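Local coordinates for protein probable L,D-transpeptidase 3 (Mycobacterium tuberculosis, PDB 6D4K) that is a probable L,D-transpeptidase that may perform as yet unidentified cross-linking reactions in the cell wall and may anchor proteins to peptidoglycan, at residues G114-V118 with V130-G134. Sequence-based numbering, arbitrary orientation.
Sequences GPAVV and VSIDG
With CG beside its own backbone N (chi1 -61°), D133 turns its carboxylate back to A116, whose N-H meets OD1 at 2.9 Å (A116 N to D133 OD1). The bond is nearly straight at hydrogen, 171°, yet it comes down from above the carboxylate plane. A second bond joins the backbones, D133 N donating to A116 O, 2.9 Å away. Aspartate suits this place because it is short enough to replace a strand carbonyl as acceptor and has a second oxygen to spare: OD2 lies 3.6 Å from P115 CB and is hydrogen-bonded by H97 NE2.

These two bonds lie at the open end of an antiparallel beta hairpin, strands 117-122 and 127-132, in the YkuD-type catalytic domain. V118 and S131 form a hydrogen-bonded pair with both bonds in the carbonyl planes, and V117 faces I132 in the non-hydrogen-bonded pair. Beta-branched V117, V130 and I132 suit the extended backbone: V117 CG1 lies in van der Waals contact with V130 CG1 at 4.2 Å, and V130 and I132 offer apolar surface to W246 of helix 241-250. S131 lies on the other face with V118; its small hydroxyl, set between backbone N and carbonyl carbon (chi1 59°), joins two waters, one bound also to A116 O and G134 N, the other to V118 O.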
loop_
_atom_site.group_PDB
_atom_site.type_symbol
_atom_site.label_atom_id
_atom_site.label_comp_id
_atom_site.label_asym_id
_atom_site.label_seq_id
_atom_site.Cartn_x
_atom_site.Cartn_y
_atom_site.Cartn_z
ATOM N N GLY A 114 -3.641 -14.371 -1.081
ATOM C CA GLY A 114 -2.353 -15.017 -0.984
ATOM C C GLY A 114 -1.836 -14.968 0.443
ATOM O O GLY A 114 -2.616 -14.899 1.407
ATOM N N PRO A 115 -0.514 -14.986 0.608
ATOM C CA PRO A 115 0.060 -14.854 1.953
ATOM C C PRO A 115 -0.176 -13.455 2.506
ATOM O O PRO A 115 -0.346 -12.480 1.764
ATOM C CB PRO A 115 1.554 -15.110 1.724
ATOM C CG PRO A 115 1.781 -14.694 0.297
ATOM C CD PRO A 115 0.522 -15.045 -0.444
ATOM N N ALA A 116 -0.156 -13.356 3.836
ATOM C CA ALA A 116 -0.233 -12.052 4.492
ATOM C C ALA A 116 1.161 -11.452 4.486
ATOM O O ALA A 116 2.018 -11.838 5.273
ATOM C CB ALA A 116 -0.780 -12.188 5.908
ATOM N N VAL A 117 1.408 -10.520 3.581
ATOM C CA VAL A 117 2.719 -9.890 3.485
ATOM C C VAL A 117 2.534 -8.490 4.044
ATOM O O VAL A 117 1.926 -7.625 3.397
ATOM C CB VAL A 117 3.262 -9.879 2.050
ATOM C CG1 VAL A 117 4.632 -9.203 1.999
ATOM C CG2 VAL A 117 3.295 -11.303 1.486
ATOM N N VAL A 118 3.007 -8.287 5.271
ATOM C CA VAL A 118 2.755 -7.075 6.037
ATOM C C VAL A 118 4.066 -6.326 6.193
ATOM O O VAL A 118 5.075 -6.916 6.601
ATOM C CB VAL A 118 2.175 -7.405 7.425
ATOM C CG1 VAL A 118 1.917 -6.136 8.216
ATOM C CG2 VAL A 118 0.913 -8.264 7.319
ATOM N N VAL A 130 9.267 -6.581 7.490
ATOM C CA VAL A 130 8.395 -7.366 6.627
ATOM C C VAL A 130 8.158 -8.719 7.274
ATOM O O VAL A 130 9.102 -9.387 7.710
ATOM C CB VAL A 130 8.983 -7.528 5.211
ATOM C CG1 VAL A 130 8.051 -8.362 4.342
ATOM C CG2 VAL A 130 9.240 -6.179 4.585
ATOM N N SER A 131 6.904 -9.138 7.307
ATOM C CA SER A 131 6.559 -10.479 7.739
ATOM C C SER A 131 5.691 -11.146 6.684
ATOM O O SER A 131 4.922 -10.489 5.968
ATOM C CB SER A 131 5.836 -10.477 9.087
ATOM O OG SER A 131 4.649 -9.720 9.016
ATOM N N ILE A 132 5.826 -12.463 6.599
ATOM C CA ILE A 132 5.051 -13.287 5.690
ATOM C C ILE A 132 4.307 -14.300 6.556
ATOM O O ILE A 132 4.932 -15.132 7.233
ATOM C CB ILE A 132 5.939 -13.970 4.635
ATOM C CG1 ILE A 132 6.706 -12.912 3.831
ATOM C CG2 ILE A 132 5.102 -14.825 3.702
ATOM C CD1 ILE A 132 7.624 -13.477 2.772
ATOM N N ASP A 133 2.977 -14.189 6.586
ATOM C CA ASP A 133 2.141 -15.022 7.447
ATOM C C ASP A 133 2.625 -14.990 8.894
ATOM O O ASP A 133 2.678 -16.016 9.579
ATOM C CB ASP A 133 2.019 -16.444 6.900
ATOM C CG ASP A 133 1.366 -16.479 5.522
ATOM O OD1 ASP A 133 0.328 -15.813 5.334
ATOM O OD2 ASP A 133 1.900 -17.168 4.628
ATOM N N GLY A 134 3.009 -13.797 9.359
ATOM C CA GLY A 134 3.392 -13.597 10.743
ATOM C C GLY A 134 4.860 -13.814 11.041
ATOM O O GLY A 134 5.310 -13.469 12.145
HETATM O O HOH W 1 2.626 -11.226 8.004
HETATM O O HOH W 2 5.713 -7.041 9.636
#